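Effector protein Lem4 (lpg1101) (Legionella pneumophila subsp. pneumophila, PDB 6CGJ) acts as a membrane-associated protein tyrosine phosphatase; this chain is its magnesium-binding haloacid dehalogenase (HAD) domain. Local coordinates at residues Y21-G26 with C153-V158; F149-D154 with G189-E194. One frame throughout, in Å; residues are numbered along the deposited sequence.

Contact 1 of 2, residues Y21-G26 with C153-V158; sequences YLDFDG and CDDDEV. With MG (magnesium ion), chain B.
The carboxylates of D23 and D154 lie stacked, their planes only 4° apart, with D154 OD2 3.4 Å from D23 CB. The carboxylate of D155 is turned 18° from that of D23, and the two present one oxygen each to the same magnesium ion. D23 OD2 binds it at 2.1 Å and D155 OD1 at 2.0 Å; the backbone O of D25 and three waters make up six ligands. The shared metal explains why D23 OD2, D25 O and D155 OD1 sit so close without hydrogen bonds between them. K132 makes salt bridges to D23 OD1 and D154 OD2, tying the stacked carboxylates to one lysine. D154 stays in the second shell: its OD1 accepts from a metal-bound water and, in an Asx turn, from D156 N at 2.9 Å, so the short acid fixes the water and the turn together. This is the metal site of the HAD fold, in which the DxDx(T/V) motif (D23, D25, T27) follows a central strand and further aspartates follow the neighbouring strand 150-153. The motif threonine, through T27 OG1, is hydrogen-bonded to D23 OD2. Two backbone bonds, C153 N to Y21 O and D23 N to C153 O (3.1 Å), join these parallel strands and set the acids side by side. One residue before the acids, on the sheet face that L22 and C153 share, L22 CD2 packs on C153 CB at 3.7 Å, apolar groups suited to the buried sheet. D155 turns CG between its backbone N and carbonyl carbon (chi1 65°), bringing OD1 to the metal while CB rests 3.3 Å from G26 O. G26 has a positive phi, suited to glycine.

Contact 2 of 2, residues F149-D154 with G189-E194; sequences FRLICD and GEYFKE
Strand 150-153 and helix 189-194 run nearly antiparallel, at 163°, with their axes 10.1 Å apart at closest approach, which leaves one layer of side chains to fill the gap. L151 stands in the middle. Its CG is anti to the backbone N (chi1 179°); CD2 meets Y191 CB at 3.9 Å, while CD1 extends toward E194 OE1, 3.8 Å away. A branched aliphatic chain suits this place, since it spreads over two residues about one helical turn apart. Further along the strand, C153 SG approaches the Y191 ring obliquely, 4.6 Å from its centroid, as a sulfur-aromatic contact. That ring also stacks with H179, and its hydroxyl bonds to K187 N, so a tyrosine can be apolar in the middle and polar at its end. At the other end F149 presents a ring face to the backbone O of E194, which lies 4.0 Å from CZ of F149, toward the rim; the same oxygen accepts from N198. E194 keeps its acid end in this largely apolar layer by bonding through OE1 to H179 NE2. Here the last helix of this domain, 188-198, packs on one face of a parallel sheet, as in the three-layer α/β/α sandwich of the Rossmann-like HAD core.

How the contacts relate
Both contacts are buried and share strand 150-153, and C153 touches partners in both. In contact 1 the C-terminal end of this strand pairs side by side with strand 19-23, through backbone bonds, and then opens into the acidic, hydrated metal site. In contact 2 the face of the same strand meets helix 188-198 through aliphatic, aromatic and sulfur groups, with its few polar atoms paired to nearby residues. The centres lie 12 Å apart, and contact 2 is the farther from the middle of the chain. A probable hydrogen bond from Y21 N to L151 O, 2.7 Å, carries the strand pairing of contact 1 back into contact 2.

Contact 1 of 2, residues Y21-G26 with C153-V158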
loop_
_atom_site.group_PDB
_atom_site.type_symbol
_atom_site.label_atom_id
_atom_site.label_comp_id
_atom_site.label_asym_id
_atom_site.label_seq_id
_atom_site.Cartn_x
_atom_site.Cartn_y
_atom_site.Cartn_z
ATOM N N TYR A 21 1.306 -6.131 -2.463
ATOM C CA TYR A 21 1.838 -4.831 -2.875
ATOM C C TYR A 21 0.680 -3.918 -3.250
ATOM O O TYR A 21 -0.060 -4.219 -4.192
ATOM C CB TYR A 21 2.761 -4.979 -4.079
ATOM C CG TYR A 21 4.102 -5.597 -3.808
ATOM C CD1 TYR A 21 5.092 -4.892 -3.134
ATOM C CD2 TYR A 21 4.396 -6.884 -4.281
ATOM C CE1 TYR A 21 6.351 -5.443 -2.921
ATOM C CE2 TYR A 21 5.643 -7.449 -4.061
ATOM C CZ TYR A 21 6.611 -6.728 -3.372
ATOM O OH TYR A 21 7.857 -7.293 -3.167
ATOM N N LEU A 22 0.554 -2.782 -2.561
ATOM C CA LEU A 22 -0.561 -1.873 -2.767
ATOM C C LEU A 22 -0.050 -0.479 -3.099
ATOM O O LEU A 22 0.759 0.086 -2.359
ATOM C CB LEU A 22 -1.447 -1.790 -1.521
ATOM C CG LEU A 22 -2.038 -3.112 -1.025
ATOM C CD1 LEU A 22 -2.849 -2.875 0.272
ATOM C CD2 LEU A 22 -2.898 -3.755 -2.106
ATOM N N ASP A 23 -0.518 0.062 -4.211
ATOM C CA ASP A 23 -0.499 1.506 -4.395
ATOM C C ASP A 23 -1.348 2.161 -3.299
ATOM O O ASP A 23 -2.237 1.536 -2.714
ATOM C CB ASP A 23 -1.040 1.840 -5.783
ATOM C CG ASP A 23 -1.214 3.342 -6.002
ATOM O OD1 ASP A 23 -0.213 4.079 -5.874
ATOM O OD2 ASP A 23 -2.346 3.762 -6.309
ATOM N N PHE A 24 -1.087 3.446 -3.029
ATOM C CA PHE A 24 -1.892 4.135 -2.028
ATOM C C PHE A 24 -3.002 4.973 -2.674
ATOM O O PHE A 24 -4.181 4.625 -2.558
ATOM C CB PHE A 24 -1.009 5.012 -1.132
ATOM C CG PHE A 24 -1.763 5.637 0.021
ATOM C CD1 PHE A 24 -2.167 4.866 1.098
ATOM C CD2 PHE A 24 -2.084 6.984 -0.002
ATOM C CE1 PHE A 24 -2.883 5.434 2.162
ATOM C CE2 PHE A 24 -2.795 7.564 1.050
ATOM C CZ PHE A 24 -3.190 6.790 2.131
ATOM N N ASP A 25 -2.648 6.048 -3.371
ATOM C CA ASP A 25 -3.645 7.011 -3.842
ATOM C C ASP A 25 -4.512 6.430 -4.960
ATOM O O ASP A 25 -4.008 6.070 -6.029
ATOM C CB ASP A 25 -2.951 8.282 -4.328
ATOM C CG ASP A 25 -2.258 9.032 -3.210
ATOM O OD1 ASP A 25 -1.009 9.044 -3.187
ATOM O OD2 ASP A 25 -2.962 9.629 -2.370
ATOM N N GLY A 26 -5.827 6.386 -4.733
ATOM C CA GLY A 26 -6.758 5.844 -5.705
ATOM C C GLY A 26 -6.896 4.344 -5.654
ATOM O O GLY A 26 -7.737 3.785 -6.370
ATOM N N CYS A 153 -2.174 -4.432 -6.419
ATOM C CA CYS A 153 -3.318 -3.574 -6.720
ATOM C C CYS A 153 -2.860 -2.155 -7.029
ATOM O O CYS A 153 -2.067 -1.577 -6.277
ATOM C CB CYS A 153 -4.311 -3.539 -5.558
ATOM S SG CYS A 153 -4.973 -5.188 -5.233
ATOM N N ASP A 154 -3.376 -1.593 -8.126
ATOM C CA ASP A 154 -3.008 -0.238 -8.531
ATOM C C ASP A 154 -4.097 0.308 -9.435
ATOM O O ASP A 154 -4.545 -0.383 -10.354
ATOM C CB ASP A 154 -1.640 -0.222 -9.247
ATOM C CG ASP A 154 -0.958 1.122 -9.166
ATOM O OD1 ASP A 154 -1.639 2.130 -9.401
ATOM O OD2 ASP A 154 0.255 1.170 -8.859
ATOM N N ASP A 155 -4.537 1.536 -9.164
ATOM C CA ASP A 155 -5.540 2.155 -10.017
ATOM C C ASP A 155 -4.951 2.654 -11.332
ATOM O O ASP A 155 -5.710 2.929 -12.271
ATOM C CB ASP A 155 -6.219 3.305 -9.274
ATOM C CG ASP A 155 -5.268 4.451 -8.952
ATOM O OD1 ASP A 155 -4.233 4.220 -8.290
ATOM O OD2 ASP A 155 -5.579 5.592 -9.371
ATOM N N ASP A 156 -3.628 2.758 -11.419
ATOM C CA ASP A 156 -2.930 3.248 -12.607
ATOM C C ASP A 156 -2.279 2.061 -13.304
ATOM O O ASP A 156 -1.410 1.402 -12.726
ATOM C CB ASP A 156 -1.882 4.295 -12.225
ATOM C CG ASP A 156 -1.251 4.973 -13.432
ATOM O OD1 ASP A 156 -0.675 4.272 -14.287
ATOM O OD2 ASP A 156 -1.348 6.218 -13.529
ATOM N N GLU A 157 -2.708 1.789 -14.540
ATOM C CA GLU A 157 -2.257 0.583 -15.228
ATOM C C GLU A 157 -0.750 0.598 -15.445
ATOM O O GLU A 157 -0.086 -0.437 -15.296
ATOM C CB GLU A 157 -2.988 0.436 -16.561
ATOM C CG GLU A 157 -2.804 -0.923 -17.212
ATOM C CD GLU A 157 -3.631 -1.075 -18.470
ATOM O OE1 GLU A 157 -4.030 -0.042 -19.047
ATOM O OE2 GLU A 157 -3.885 -2.226 -18.882
ATOM N N VAL A 158 -0.194 1.759 -15.795
ATOM C CA VAL A 158 1.250 1.872 -15.997
ATOM C C VAL A 158 1.993 1.565 -14.704
ATOM O O VAL A 158 2.901 0.725 -14.676
ATOM C CB VAL A 158 1.613 3.270 -16.528
ATOM C CG1 VAL A 158 3.129 3.443 -16.572
ATOM C CG2 VAL A 158 1.010 3.490 -17.905
HETATM MG MG MG B . -2.764 5.365 -7.528
HETATM O O HOH W 1 -1.191 6.489 -6.757
HETATM O O HOH W 2 -1.362 4.736 -8.933
HETATM O O HOH W 3 -3.377 7.060 -8.716
#

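Contact 2 of 2, residues F149-D154 with G189-E194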
loop_
_atom_site.group_PDB
_atom_site.type_symbol
_atom_site.label_atom_id
_atom_site.label_comp_id
_atom_site.label_asym_id
_atom_site.label_seq_id
_atom_site.Cartn_x
_atom_site.Cartn_y
_atom_site.Cartn_z
ATOM N N PHE A 149 2.852 -16.358 -3.025
ATOM C CA PHE A 149 1.737 -15.603 -3.578
ATOM C C PHE A 149 2.057 -14.116 -3.608
ATOM O O PHE A 149 2.612 -13.571 -2.650
ATOM C CB PHE A 149 0.475 -15.840 -2.742
ATOM C CG PHE A 149 -0.729 -15.099 -3.247
ATOM C CD1 PHE A 149 -1.299 -15.430 -4.469
ATOM C CD2 PHE A 149 -1.265 -14.047 -2.525
ATOM C CE1 PHE A 149 -2.399 -14.747 -4.950
ATOM C CE2 PHE A 149 -2.375 -13.356 -2.997
ATOM C CZ PHE A 149 -2.942 -13.711 -4.208
ATOM N N ARG A 150 1.697 -13.453 -4.712
ATOM C CA ARG A 150 1.838 -12.007 -4.823
ATOM C C ARG A 150 0.520 -11.400 -5.270
ATOM O O ARG A 150 -0.061 -11.829 -6.271
ATOM C CB ARG A 150 2.947 -11.630 -5.812
ATOM C CG ARG A 150 4.340 -12.090 -5.393
ATOM C CD ARG A 150 4.777 -11.398 -4.107
ATOM N NE ARG A 150 6.158 -11.719 -3.744
ATOM C CZ ARG A 150 6.531 -12.788 -3.046
ATOM N NH1 ARG A 150 5.636 -13.688 -2.636
ATOM N NH2 ARG A 150 7.819 -12.976 -2.779
ATOM N N LEU A 151 0.041 -10.421 -4.510
ATOM C CA LEU A 151 -1.112 -9.619 -4.890
ATOM C C LEU A 151 -0.613 -8.214 -5.202
ATOM O O LEU A 151 0.181 -7.651 -4.439
ATOM C CB LEU A 151 -2.158 -9.596 -3.768
ATOM C CG LEU A 151 -3.434 -8.781 -4.006
ATOM C CD1 LEU A 151 -4.275 -9.433 -5.097
ATOM C CD2 LEU A 151 -4.244 -8.704 -2.711
ATOM N N ILE A 152 -1.018 -7.674 -6.348
ATOM C CA ILE A 152 -0.652 -6.309 -6.733
ATOM C C ILE A 152 -1.934 -5.571 -7.080
ATOM O O ILE A 152 -2.694 -6.024 -7.947
ATOM C CB ILE A 152 0.324 -6.281 -7.924
ATOM C CG1 ILE A 152 1.666 -6.896 -7.539
ATOM C CG2 ILE A 152 0.504 -4.833 -8.425
ATOM C CD1 ILE A 152 2.623 -7.046 -8.729
ATOM N N CYS A 153 -2.174 -4.432 -6.419
ATOM C CA CYS A 153 -3.318 -3.574 -6.720
ATOM C C CYS A 153 -2.860 -2.155 -7.029
ATOM O O CYS A 153 -2.067 -1.577 -6.277
ATOM C CB CYS A 153 -4.311 -3.539 -5.558
ATOM S SG CYS A 153 -4.973 -5.188 -5.233
ATOM N N ASP A 154 -3.376 -1.593 -8.126
ATOM C CA ASP A 154 -3.008 -0.238 -8.531
ATOM C C ASP A 154 -4.097 0.308 -9.435
ATOM O O ASP A 154 -4.545 -0.383 -10.354
ATOM C CB ASP A 154 -1.640 -0.222 -9.247
ATOM C CG ASP A 154 -0.958 1.122 -9.166
ATOM O OD1 ASP A 154 -1.639 2.130 -9.401
ATOM O OD2 ASP A 154 0.255 1.170 -8.859
ATOM N N GLY A 189 -12.843 -7.859 -1.001
ATOM C CA GLY A 189 -13.259 -9.143 -0.454
ATOM C C GLY A 189 -12.836 -10.305 -1.334
ATOM O O GLY A 189 -12.411 -11.356 -0.840
ATOM N N GLU A 190 -12.951 -10.123 -2.652
ATOM C CA GLU A 190 -12.469 -11.112 -3.606
ATOM C C GLU A 190 -10.976 -11.349 -3.439
ATOM O O GLU A 190 -10.518 -12.496 -3.457
ATOM C CB GLU A 190 -12.770 -10.643 -5.027
ATOM C CG GLU A 190 -14.116 -11.064 -5.571
ATOM C CD GLU A 190 -14.058 -11.366 -7.057
ATOM O OE1 GLU A 190 -13.603 -12.470 -7.425
ATOM O OE2 GLU A 190 -14.464 -10.502 -7.861
ATOM N N TYR A 191 -10.200 -10.272 -3.280
ATOM C CA TYR A 191 -8.754 -10.434 -3.188
ATOM C C TYR A 191 -8.365 -11.083 -1.867
ATOM O O TYR A 191 -7.373 -11.817 -1.805
ATOM C CB TYR A 191 -8.034 -9.093 -3.348
ATOM C CG TYR A 191 -8.550 -8.192 -4.461
ATOM C CD1 TYR A 191 -9.179 -8.718 -5.586
ATOM C CD2 TYR A 191 -8.413 -6.802 -4.370
ATOM C CE1 TYR A 191 -9.662 -7.891 -6.587
ATOM C CE2 TYR A 191 -8.881 -5.969 -5.375
ATOM C CZ TYR A 191 -9.503 -6.513 -6.466
ATOM O OH TYR A 191 -9.982 -5.696 -7.454
ATOM N N PHE A 192 -9.134 -10.844 -0.805
ATOM C CA PHE A 192 -8.859 -11.558 0.435
ATOM C C PHE A 192 -9.082 -13.053 0.253
ATOM O O PHE A 192 -8.302 -13.874 0.752
ATOM C CB PHE A 192 -9.722 -11.005 1.573
ATOM C CG PHE A 192 -9.296 -11.477 2.923
ATOM C CD1 PHE A 192 -8.132 -11.006 3.495
ATOM C CD2 PHE A 192 -10.041 -12.414 3.616
ATOM C CE1 PHE A 192 -7.722 -11.449 4.727
ATOM C CE2 PHE A 192 -9.633 -12.854 4.852
ATOM C CZ PHE A 192 -8.470 -12.370 5.404
ATOM N N LYS A 193 -10.130 -13.429 -0.480
ATOM C CA LYS A 193 -10.344 -14.841 -0.777
ATOM C C LYS A 193 -9.200 -15.394 -1.622
ATOM O O LYS A 193 -8.762 -16.529 -1.420
ATOM C CB LYS A 193 -11.692 -15.022 -1.474
ATOM C CG LYS A 193 -12.093 -16.468 -1.737
ATOM C CD LYS A 193 -13.611 -16.641 -1.697
ATOM C CE LYS A 193 -14.337 -15.493 -2.406
ATOM N NZ LYS A 193 -13.998 -15.388 -3.857
ATOM N N GLU A 194 -8.673 -14.590 -2.548
ATOM C CA GLU A 194 -7.501 -15.016 -3.306
ATOM C C GLU A 194 -6.318 -15.286 -2.383
ATOM O O GLU A 194 -5.557 -16.235 -2.599
ATOM C CB GLU A 194 -7.133 -13.956 -4.349
ATOM C CG GLU A 194 -8.126 -13.865 -5.491
ATOM C CD GLU A 194 -7.784 -12.770 -6.483
ATOM O OE1 GLU A 194 -7.017 -11.862 -6.125
ATOM O OE2 GLU A 194 -8.281 -12.824 -7.624
#